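Local coordinates for protein transcobalamin-1 (Homo sapiens, PDB 4KKI) that binds vitamin B12 (cobalamin) with femtomolar affinity as a secreted carrier and protects it from the acidic environment of the stomach, at residues K84-L87 against S88-S91; I219-K222 against S223-K227; D256-E260 against N261-C265; K364-K367 against M368-I372. All coordinates share one frame; numbering follows the deposited sequence.

Contact 1: residues K84-L87 against S88-S91; sequences KSRL and SDVS
Arg86 and Asp89 close a turn in the loop that follows helix 69-85: Asp89 N donates to Arg86 O at 3.0 Å. Leu87 and Ser88, at the two corners, have backbone angles of a type I beta turn. A second turn of the same kind overlaps the first, drawn together by a weak bond of 3.4 Å from Val90 N to Leu87 O. A bend in the Arg86 chain at its third torsion (chi3 77°) lays one face of the guanidinium over the backbone N of Val90 and the CB of Asp89, with Arg86 NH1 3.3 Å from Asp89 CB. Arg86 NH2 reaches the methyl CG2 of Val90 at 3.7 Å, the chains meeting nearly at right angles. Arginine suits this place because its flat end can cover the turn while its N-H groups work at the rim: NE is held by Asn82 OD1, and a weak, long ion pair links NH2 to Glu94. Asp89 OD2, 4.5 Å from Arg86 NH1, lies well off the guanidinium plane and can add only an electrostatic pull. Leu87 O and Val90 O both accept from Lys125 NZ. Ser91 is the N-cap of helix 92-102, its N bonded by Glu94 as in a capping box, and its OG hydrogen-bonded to Gln146 OE1. Overlapping type I turns join two helices of the alpha domain and probably help position a vitamin-binding residue.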
loop_
_atom_site.group_PDB
_atom_site.type_symbol
_atom_site.label_atom_id
_atom_site.label_comp_id
_atom_site.label_asym_id
_atom_site.label_seq_id
_atom_site.Cartn_x
_atom_site.Cartn_y
_atom_site.Cartn_z
ATOM N N LYS A 84 18.667 -9.568 11.616
ATOM C CA LYS A 84 19.557 -10.076 12.651
ATOM C C LYS A 84 18.914 -10.190 14.033
ATOM O O LYS A 84 19.483 -10.814 14.929
ATOM C CB LYS A 84 20.825 -9.219 12.742
ATOM C CG LYS A 84 20.680 -7.976 13.608
ATOM C CD LYS A 84 21.993 -7.211 13.700
ATOM C CE LYS A 84 21.921 -6.106 14.744
ATOM N NZ LYS A 84 21.705 -6.647 16.115
ATOM N N SER A 85 17.737 -9.600 14.217
ATOM C CA SER A 85 17.146 -9.571 15.553
ATOM C C SER A 85 15.628 -9.409 15.615
ATOM O O SER A 85 15.081 -9.147 16.686
ATOM C CB SER A 85 17.811 -8.477 16.394
ATOM O OG SER A 85 17.640 -7.203 15.795
ATOM N N ARG A 86 14.942 -9.570 14.488
ATOM C CA ARG A 86 13.488 -9.418 14.477
ATOM C C ARG A 86 12.844 -10.106 13.279
ATOM O O ARG A 86 11.678 -9.859 12.965
ATOM C CB ARG A 86 13.106 -7.935 14.484
ATOM C CG ARG A 86 11.820 -7.631 15.235
ATOM C CD ARG A 86 11.275 -6.259 14.875
ATOM N NE ARG A 86 10.617 -6.257 13.571
ATOM C CZ ARG A 86 9.315 -6.453 13.391
ATOM N NH1 ARG A 86 8.527 -6.667 14.435
ATOM N NH2 ARG A 86 8.800 -6.433 12.169
ATOM N N LEU A 87 13.607 -10.970 12.618
ATOM C CA LEU A 87 13.169 -11.616 11.383
ATOM C C LEU A 87 11.889 -12.427 11.569
ATOM O O LEU A 87 11.068 -12.526 10.657
ATOM C CB LEU A 87 14.284 -12.506 10.829
ATOM C CG LEU A 87 14.044 -13.166 9.469
ATOM C CD1 LEU A 87 13.651 -12.130 8.425
ATOM C CD2 LEU A 87 15.282 -13.935 9.026
ATOM N N SER A 88 11.722 -12.994 12.758
ATOM C CA SER A 88 10.569 -13.837 13.050
ATOM C C SER A 88 9.276 -13.030 13.151
ATOM O O SER A 88 8.192 -13.544 12.872
ATOM C CB SER A 88 10.804 -14.628 14.339
ATOM O OG SER A 88 9.714 -15.488 14.617
ATOM N N ASP A 89 9.395 -11.766 13.546
ATOM C CA ASP A 89 8.230 -10.901 13.715
ATOM C C ASP A 89 7.880 -10.115 12.449
ATOM O O ASP A 89 6.803 -9.524 12.356
ATOM C CB ASP A 89 8.439 -9.944 14.890
ATOM C CG ASP A 89 8.523 -10.666 16.220
ATOM O OD1 ASP A 89 7.888 -11.732 16.357
ATOM O OD2 ASP A 89 9.224 -10.169 17.127
ATOM N N VAL A 90 8.789 -10.109 11.478
ATOM C CA VAL A 90 8.564 -9.404 10.221
ATOM C C VAL A 90 7.431 -10.053 9.432
ATOM O O VAL A 90 7.442 -11.261 9.203
ATOM C CB VAL A 90 9.843 -9.373 9.361
ATOM C CG1 VAL A 90 9.541 -8.851 7.967
ATOM C CG2 VAL A 90 10.912 -8.527 10.033
ATOM N N SER A 91 6.447 -9.255 9.025
ATOM C CA SER A 91 5.303 -9.797 8.298
ATOM C C SER A 91 5.728 -10.259 6.912
ATOM O O SER A 91 6.742 -9.804 6.381
ATOM C CB SER A 91 4.188 -8.760 8.179
ATOM O OG SER A 91 4.445 -7.863 7.111
#

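Contact 2: residues I219-K222 against S223-K227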
loop_
_atom_site.group_PDB
_atom_site.type_symbol
_atom_site.label_atom_id
_atom_site.label_comp_id
_atom_site.label_asym_id
_atom_site.label_seq_id
_atom_site.Cartn_x
_atom_site.Cartn_y
_atom_site.Cartn_z
ATOM N N ILE A 219 -9.237 -15.163 -15.779
ATOM C CA ILE A 219 -10.605 -14.803 -15.425
ATOM C C ILE A 219 -10.629 -13.989 -14.132
ATOM O O ILE A 219 -11.355 -12.997 -14.030
ATOM C CB ILE A 219 -11.504 -16.055 -15.300
ATOM C CG1 ILE A 219 -11.650 -16.735 -16.666
ATOM C CG2 ILE A 219 -12.873 -15.686 -14.746
ATOM C CD1 ILE A 219 -12.452 -18.019 -16.638
ATOM N N TYR A 220 -9.824 -14.405 -13.155
ATOM C CA TYR A 220 -9.668 -13.654 -11.912
ATOM C C TYR A 220 -9.214 -12.229 -12.212
ATOM O O TYR A 220 -9.761 -11.268 -11.673
ATOM C CB TYR A 220 -8.638 -14.313 -10.987
ATOM C CG TYR A 220 -9.071 -15.616 -10.356
ATOM C CD1 TYR A 220 -10.311 -16.176 -10.635
ATOM C CD2 TYR A 220 -8.235 -16.283 -9.469
ATOM C CE1 TYR A 220 -10.703 -17.367 -10.056
ATOM C CE2 TYR A 220 -8.617 -17.473 -8.884
ATOM C CZ TYR A 220 -9.851 -18.010 -9.181
ATOM O OH TYR A 220 -10.233 -19.196 -8.597
ATOM N N THR A 221 -8.207 -12.110 -13.072
ATOM C CA THR A 221 -7.663 -10.812 -13.452
ATOM C C THR A 221 -8.714 -9.959 -14.154
ATOM O O THR A 221 -8.850 -8.770 -13.870
ATOM C CB THR A 221 -6.433 -10.953 -14.373
ATOM O OG1 THR A 221 -5.443 -11.766 -13.734
ATOM C CG2 THR A 221 -5.840 -9.589 -14.675
ATOM N N LYS A 222 -9.454 -10.579 -15.069
ATOM C CA LYS A 222 -10.535 -9.904 -15.781
ATOM C C LYS A 222 -11.558 -9.301 -14.820
ATOM O O LYS A 222 -11.949 -8.143 -14.963
ATOM C CB LYS A 222 -11.226 -10.878 -16.738
ATOM C CG LYS A 222 -12.365 -10.265 -17.535
ATOM C CD LYS A 222 -12.912 -11.250 -18.555
ATOM C CE LYS A 222 -14.095 -10.667 -19.315
ATOM N NZ LYS A 222 -15.253 -10.378 -18.424
ATOM N N SER A 223 -11.981 -10.093 -13.840
ATOM C CA SER A 223 -12.949 -9.646 -12.843
ATOM C C SER A 223 -12.391 -8.520 -11.969
ATOM O O SER A 223 -13.085 -7.544 -11.682
ATOM C CB SER A 223 -13.397 -10.823 -11.972
ATOM O OG SER A 223 -14.263 -10.396 -10.933
ATOM N N LEU A 224 -11.137 -8.661 -11.553
ATOM C CA LEU A 224 -10.486 -7.652 -10.720
ATOM C C LEU A 224 -10.320 -6.313 -11.440
ATOM O O LEU A 224 -10.478 -5.256 -10.832
ATOM C CB LEU A 224 -9.134 -8.157 -10.212
ATOM C CG LEU A 224 -9.202 -9.262 -9.156
ATOM C CD1 LEU A 224 -7.810 -9.756 -8.788
ATOM C CD2 LEU A 224 -9.947 -8.769 -7.923
ATOM N N VAL A 225 -10.007 -6.363 -12.732
ATOM C CA VAL A 225 -9.875 -5.153 -13.540
ATOM C C VAL A 225 -11.205 -4.407 -13.626
ATOM O O VAL A 225 -11.256 -3.184 -13.484
ATOM C CB VAL A 225 -9.362 -5.474 -14.961
ATOM C CG1 VAL A 225 -9.531 -4.272 -15.886
ATOM C CG2 VAL A 225 -7.909 -5.912 -14.908
ATOM N N GLU A 226 -12.281 -5.154 -13.847
ATOM C CA GLU A 226 -13.617 -4.577 -13.880
ATOM C C GLU A 226 -13.978 -3.907 -12.554
ATOM O O GLU A 226 -14.512 -2.799 -12.540
ATOM C CB GLU A 226 -14.644 -5.649 -14.242
ATOM C CG GLU A 226 -14.449 -6.216 -15.638
ATOM C CD GLU A 226 -15.214 -7.503 -15.858
ATOM O OE1 GLU A 226 -15.751 -8.052 -14.874
ATOM O OE2 GLU A 226 -15.274 -7.966 -17.016
ATOM N N LYS A 227 -13.676 -4.579 -11.445
ATOM C CA LYS A 227 -13.936 -4.030 -10.116
ATOM C C LYS A 227 -13.071 -2.804 -9.831
ATOM O O LYS A 227 -13.508 -1.869 -9.161
ATOM C CB LYS A 227 -13.706 -5.085 -9.031
ATOM C CG LYS A 227 -14.662 -6.261 -9.080
ATOM C CD LYS A 227 -14.256 -7.336 -8.081
ATOM C CE LYS A 227 -15.218 -8.511 -8.111
ATOM N NZ LYS A 227 -16.572 -8.117 -7.638
#
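Lys222 and Glu226 form an i to i+4 salt bridge along helix 213-229 of the alpha-helical domain, one turn of helix apart. The lysine chain leaves with CG anti to the backbone N (chi1 -180°) and runs extended until a bend at its last torsion swings NZ toward the glutamate. Glu226 starts the other way, CG beside its own backbone N (chi1 -64°), and this tips the carboxylate back along the helix. NZ meets OE2 at 2.8 Å on the syn side of the carboxylate and slightly out of its plane, while a molecule probably left from crystallisation takes a second bond from NZ. An alanine in place of Glu226 would probably leave the ammonium without its charged mate and let the lysine chain swing more freely. Long, flexible ionic chains suit this outer face; the other side of the helix carries shorter or apolar ones. Thr221 turns its OG1 back to Ile217 O, a common way for threonine to satisfy its hydroxyl inside a helix, and sets CG2 4.2 Å from CG2 of Val225. Leu224 packs on Val192 and Leu195 of helix 185-203, and its CG lies 3.3 Å from Tyr220 O. Tyr220 bonds Val167 O of helix 163-169 through its hydroxyl. Beneath these chains runs the regular backbone bonding of an alpha helix, from Ser223 N to Ile219 O through Glu226 N to Lys222 O. One carbonyl also has a methyl lying against it: CG2 of Val225 is 3.2 Å from Thr221 O.

Contact 3: residues D256-E260 against N261-C265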
loop_
_atom_site.group_PDB
_atom_site.type_symbol
_atom_site.label_atom_id
_atom_site.label_comp_id
_atom_site.label_asym_id
_atom_site.label_seq_id
_atom_site.Cartn_x
_atom_site.Cartn_y
_atom_site.Cartn_z
ATOM N N ASP A 256 -5.600 -6.237 -21.701
ATOM C CA ASP A 256 -6.382 -7.300 -22.310
ATOM C C ASP A 256 -7.849 -7.213 -21.925
ATOM O O ASP A 256 -8.713 -7.756 -22.612
ATOM C CB ASP A 256 -5.845 -8.657 -21.858
ATOM C CG ASP A 256 -4.547 -9.028 -22.537
ATOM O OD1 ASP A 256 -4.017 -8.208 -23.319
ATOM O OD2 ASP A 256 -4.059 -10.145 -22.282
ATOM N N TYR A 257 -8.129 -6.531 -20.820
ATOM C CA TYR A 257 -9.446 -6.615 -20.208
ATOM C C TYR A 257 -10.210 -5.297 -20.204
ATOM O O TYR A 257 -11.205 -5.158 -19.496
ATOM C CB TYR A 257 -9.319 -7.166 -18.788
ATOM C CG TYR A 257 -8.424 -8.381 -18.697
ATOM C CD1 TYR A 257 -8.906 -9.648 -18.998
ATOM C CD2 TYR A 257 -7.092 -8.262 -18.316
ATOM C CE1 TYR A 257 -8.091 -10.763 -18.916
ATOM C CE2 TYR A 257 -6.269 -9.371 -18.235
ATOM C CZ TYR A 257 -6.773 -10.618 -18.534
ATOM O OH TYR A 257 -5.960 -11.724 -18.455
ATOM N N TYR A 258 -9.769 -4.357 -21.024
ATOM C CA TYR A 258 -10.488 -3.105 -21.162
ATOM C C TYR A 258 -10.147 -2.379 -22.457
ATOM O O TYR A 258 -9.080 -2.571 -23.024
ATOM C CB TYR A 258 -10.267 -2.213 -19.939
ATOM C CG TYR A 258 -8.872 -1.666 -19.794
ATOM C CD1 TYR A 258 -7.909 -2.346 -19.066
ATOM C CD2 TYR A 258 -8.522 -0.462 -20.371
ATOM C CE1 TYR A 258 -6.635 -1.842 -18.930
ATOM C CE2 TYR A 258 -7.256 0.049 -20.239
ATOM C CZ TYR A 258 -6.318 -0.645 -19.518
ATOM O OH TYR A 258 -5.060 -0.129 -19.397
ATOM N N ASN A 259 -11.075 -1.554 -22.921
ATOM C CA ASN A 259 -10.896 -0.790 -24.148
ATOM C C ASN A 259 -10.347 0.592 -23.831
ATOM O O ASN A 259 -10.233 0.964 -22.664
ATOM C CB ASN A 259 -12.225 -0.661 -24.894
ATOM C CG ASN A 259 -13.011 -1.962 -24.916
ATOM O OD1 ASN A 259 -12.779 -2.827 -25.760
ATOM N ND2 ASN A 259 -13.948 -2.102 -23.984
ATOM N N GLU A 260 -10.018 1.355 -24.869
ATOM C CA GLU A 260 -9.493 2.704 -24.689
ATOM C C GLU A 260 -10.520 3.635 -24.048
ATOM O O GLU A 260 -10.161 4.598 -23.370
ATOM C CB GLU A 260 -9.025 3.291 -26.024
ATOM C CG GLU A 260 -10.135 3.495 -27.048
ATOM C CD GLU A 260 -9.805 4.574 -28.062
ATOM O OE1 GLU A 260 -10.559 4.721 -29.048
ATOM O OE2 GLU A 260 -8.793 5.281 -27.869
ATOM N N ASN A 261 -11.798 3.343 -24.267
ATOM C CA ASN A 261 -12.870 4.188 -23.751
ATOM C C ASN A 261 -13.377 3.751 -22.378
ATOM O O ASN A 261 -14.358 4.291 -21.867
ATOM C CB ASN A 261 -14.021 4.283 -24.760
ATOM C CG ASN A 261 -14.431 2.931 -25.311
ATOM O OD1 ASN A 261 -14.376 1.918 -24.614
ATOM N ND2 ASN A 261 -14.841 2.908 -26.574
ATOM N N ASP A 262 -12.704 2.771 -21.784
ATOM C CA ASP A 262 -13.010 2.364 -20.419
ATOM C C ASP A 262 -12.164 3.168 -19.440
ATOM O O ASP A 262 -12.502 3.288 -18.261
ATOM C CB ASP A 262 -12.761 0.866 -20.223
ATOM C CG ASP A 262 -13.732 0.003 -21.010
ATOM O OD1 ASP A 262 -14.864 0.461 -21.271
ATOM O OD2 ASP A 262 -13.364 -1.137 -21.362
ATOM N N TRP A 263 -11.066 3.726 -19.938
ATOM C CA TRP A 263 -10.141 4.472 -19.094
ATOM C C TRP A 263 -9.316 5.475 -19.888
ATOM O O TRP A 263 -8.691 5.127 -20.887
ATOM C CB TRP A 263 -9.199 3.515 -18.360
ATOM C CG TRP A 263 -8.227 4.209 -17.456
ATOM C CD1 TRP A 263 -8.486 5.262 -16.624
ATOM C CD2 TRP A 263 -6.835 3.908 -17.301
ATOM N NE1 TRP A 263 -7.342 5.628 -15.955
ATOM C CE2 TRP A 263 -6.315 4.814 -16.353
ATOM C CE3 TRP A 263 -5.979 2.960 -17.869
ATOM C CZ2 TRP A 263 -4.978 4.797 -15.961
ATOM C CZ3 TRP A 263 -4.652 2.946 -17.478
ATOM C CH2 TRP A 263 -4.164 3.855 -16.533
ATOM N N ASN A 264 -9.318 6.720 -19.431
ATOM C CA ASN A 264 -8.446 7.741 -19.987
ATOM C C ASN A 264 -7.250 7.909 -19.062
ATOM O O ASN A 264 -7.341 8.585 -18.035
ATOM C CB ASN A 264 -9.204 9.062 -20.130
ATOM C CG ASN A 264 -8.426 10.110 -20.910
ATOM O OD1 ASN A 264 -7.202 10.048 -21.015
ATOM N ND2 ASN A 264 -9.141 11.085 -21.458
ATOM N N CYS A 265 -6.132 7.286 -19.424
ATOM C CA CYS A 265 -4.936 7.297 -18.584
ATOM C C CYS A 265 -4.402 8.708 -18.382
ATOM O O CYS A 265 -3.908 9.044 -17.307
ATOM C CB CYS A 265 -3.845 6.405 -19.183
ATOM S SG CYS A 265 -2.316 6.327 -18.207
#
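Asn259 and Asp262 both place CG beside their own backbone N, with chi1 at -43° and -67°, and this brings the amide of one and the carboxylate of the other together across a bend. Two donors of Asn259 converge on the single oxygen OD2 of Asp262. Its backbone N arrives at 2.8 Å and almost straight (173° at the hydrogen), its ND2 at 2.9 Å along a more bent path with OD2 tilted from the amide plane, both from above the same face of the carboxylate. In return Asp262 N donates to Asn259 O at 3.2 Å, closing a type I beta turn with Glu260 and Asn261 at its corners. Aspartate fits here because its short chain can reach back to the residue that opens the turn; an alanine at Asp262 would probably leave both Asn259 donors without this acceptor and free the amide to rotate. Under the polar turn, Tyr258 OH sits at the edge of the Trp263 indole, 3.6 Å from CE3; the hydroxyl itself is bonded to Leu251 O and Glu24 N. The loop joins helix 244-252 to helix 265-277. Trp263 packs on Met248 and Phe252 of the first and bonds Thr268 of the second, Asn264 N-caps that second helix, Cys265 is tied by a disulfide to Cys26, and Tyr257 and Tyr258 pack on helix 213-229.

Contact 4: residues K364-K367 against M368-I372. With NAG (2-acetamido-2-deoxy-beta-D-glucopyranose), chain D.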
loop_
_atom_site.group_PDB
_atom_site.type_symbol
_atom_site.label_atom_id
_atom_site.label_comp_id
_atom_site.label_asym_id
_atom_site.label_seq_id
_atom_site.Cartn_x
_atom_site.Cartn_y
_atom_site.Cartn_z
ATOM N N LYS A 364 -7.258 16.031 22.606
ATOM C CA LYS A 364 -7.998 16.995 23.413
ATOM C C LYS A 364 -9.163 16.321 24.124
ATOM O O LYS A 364 -9.426 16.590 25.296
ATOM C CB LYS A 364 -8.504 18.159 22.558
ATOM C CG LYS A 364 -7.596 19.377 22.574
ATOM C CD LYS A 364 -7.395 19.894 23.993
ATOM C CE LYS A 364 -8.713 20.325 24.623
ATOM N NZ LYS A 364 -8.552 20.698 26.056
ATOM N N ALA A 365 -9.856 15.440 23.409
ATOM C CA ALA A 365 -10.972 14.704 23.985
ATOM C C ALA A 365 -10.487 13.764 25.085
ATOM O O ALA A 365 -11.173 13.564 26.088
ATOM C CB ALA A 365 -11.715 13.933 22.905
ATOM N N GLN A 366 -9.299 13.195 24.893
ATOM C CA GLN A 366 -8.712 12.301 25.888
ATOM C C GLN A 366 -8.440 13.049 27.190
ATOM O O GLN A 366 -8.609 12.500 28.278
ATOM C CB GLN A 366 -7.421 11.670 25.358
ATOM C CG GLN A 366 -6.790 10.659 26.308
ATOM C CD GLN A 366 -5.598 9.944 25.696
ATOM O OE1 GLN A 366 -5.415 8.741 25.887
ATOM N NE2 GLN A 366 -4.777 10.684 24.961
ATOM N N LYS A 367 -8.020 14.305 27.069
ATOM C CA LYS A 367 -7.769 15.142 28.237
ATOM C C LYS A 367 -9.065 15.501 28.959
ATOM O O LYS A 367 -9.107 15.534 30.189
ATOM C CB LYS A 367 -7.004 16.411 27.847
ATOM C CG LYS A 367 -5.520 16.192 27.564
ATOM C CD LYS A 367 -4.637 16.694 28.708
ATOM C CE LYS A 367 -4.783 15.846 29.968
ATOM N NZ LYS A 367 -3.961 16.366 31.100
ATOM N N MET A 368 -10.119 15.764 28.190
ATOM C CA MET A 368 -11.423 16.092 28.755
ATOM C C MET A 368 -11.987 14.916 29.545
ATOM O O MET A 368 -12.648 15.101 30.567
ATOM C CB MET A 368 -12.408 16.493 27.653
ATOM C CG MET A 368 -12.006 17.729 26.864
ATOM S SD MET A 368 -13.147 18.088 25.512
ATOM C CE MET A 368 -12.319 19.463 24.718
ATOM N N ASN A 369 -11.709 13.712 29.055
ATOM C CA ASN A 369 -12.231 12.485 29.631
ATOM C C ASN A 369 -11.450 11.251 29.200
ATOM O O ASN A 369 -11.668 10.734 28.110
ATOM C CB ASN A 369 -13.682 12.305 29.215
ATOM C CG ASN A 369 -14.460 11.481 30.198
ATOM O OD1 ASN A 369 -14.015 10.424 30.629
ATOM N ND2 ASN A 369 -15.630 11.965 30.561
ATOM N N ASP A 370 -10.550 10.773 30.051
ATOM C CA ASP A 370 -9.701 9.642 29.687
ATOM C C ASP A 370 -10.475 8.329 29.717
ATOM O O ASP A 370 -10.086 7.352 29.078
ATOM C CB ASP A 370 -8.482 9.563 30.613
ATOM C CG ASP A 370 -7.459 8.540 30.149
ATOM O OD1 ASP A 370 -6.693 8.845 29.210
ATOM O OD2 ASP A 370 -7.412 7.435 30.727
ATOM N N THR A 371 -11.575 8.312 30.461
ATOM C CA THR A 371 -12.389 7.110 30.582
ATOM C C THR A 371 -13.082 6.795 29.262
ATOM O O THR A 371 -13.134 5.643 28.833
ATOM C CB THR A 371 -13.458 7.265 31.680
ATOM O OG1 THR A 371 -12.846 7.749 32.882
ATOM C CG2 THR A 371 -14.140 5.932 31.958
ATOM N N ILE A 372 -13.600 7.836 28.617
ATOM C CA ILE A 372 -14.425 7.673 27.427
ATOM C C ILE A 372 -13.630 7.909 26.143
ATOM O O ILE A 372 -13.801 7.196 25.153
ATOM C CB ILE A 372 -15.664 8.604 27.480
ATOM C CG1 ILE A 372 -16.845 7.898 28.150
ATOM C CG2 ILE A 372 -16.086 9.035 26.096
ATOM C CD1 ILE A 372 -16.656 7.622 29.619
HETATM C C1 NAG D . -16.497 11.298 31.519
HETATM C C2 NAG D . -16.491 11.359 33.065
HETATM C C3 NAG D . -17.665 10.688 33.759
HETATM C C4 NAG D . -18.940 10.789 32.954
HETATM C C5 NAG D . -18.672 10.309 31.554
HETATM C C6 NAG D . -19.957 10.271 30.757
HETATM C C7 NAG D . -14.218 11.551 33.801
HETATM C C8 NAG D . -12.922 10.848 34.045
HETATM N N2 NAG D . -15.257 10.777 33.533
HETATM O O3 NAG D . -17.866 11.345 35.008
HETATM O O4 NAG D . -19.935 9.973 33.555
HETATM O O5 NAG D . -17.813 11.270 30.976
HETATM O O6 NAG D . -20.576 11.549 30.847
HETATM O O7 NAG D . -14.313 12.760 33.844
#
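Asn369 does three jobs at once: it ends one helix, caps the next and carries a sugar. Its backbone N donates to Ala365 O at 3.0 Å, and Asn369 is itself the first residue to leave helical geometry. Its side chain, CG roughly opposite the backbone N (chi1 -154°), then splits its work. OD1 accepts weak capping bonds from Thr371 N and Ile372 N, while ND2 is bonded covalently to C1 of the N-acetylglucosamine at 1.5 Å. The two weak bonds to OD1 may help to orient the amide, and with it the glycan. Thr371 OG1 lies 3.3 Å from the acetyl methyl C8 of the sugar, and Ile372 CD1 is 3.9 Å from its C5, so the two residues lie against the first sugar. Across the junction, Gln366 and Asp370 run side by side, with the amide and carboxylate planes 15° apart and Asp370 OD1 resting 3.4 Å from Gln366 CG. Gln366 OE1 is engaged by Phe375 N, and a calcium ion lies about 4 Å from the nearest atom of the Asp370 side chain. Met368 stretches back over the preceding turn: its CG lies 3.2 Å from Lys364 O and its CE 3.7 Å from Lys364 CE, bringing the terminal methyl against the aliphatic part of the lysine. A second N-acetylglucosamine touches Met368. Asn369, Asp370 and Thr371 make up an Asn-X-Thr sequon, here set at a helix-to-helix junction in the C-terminal beta domain.

Contacts 1, 2 and 3 belong to the alpha domain, contact 4 to the beta domain. Only contacts 2 and 3 touch: Tyr257 of 256-260 packs on Thr221 and Lys222, its CD1 3.5 Å from Lys222 CB, so the loop lies against the helix. Contact 1 is the surface one, at a chain reversal between helices; contacts 2 and 3 are partly buried, each with apolar or aromatic groups inward and charges outward, and contact 4 is partly buried beside its glycan. Chemistry follows place: an ion pair along an unbroken helix in contact 2, turn-closing bonds in contacts 1 and 3, which both run into an N-cap, and a glycosylated cap in contact 4.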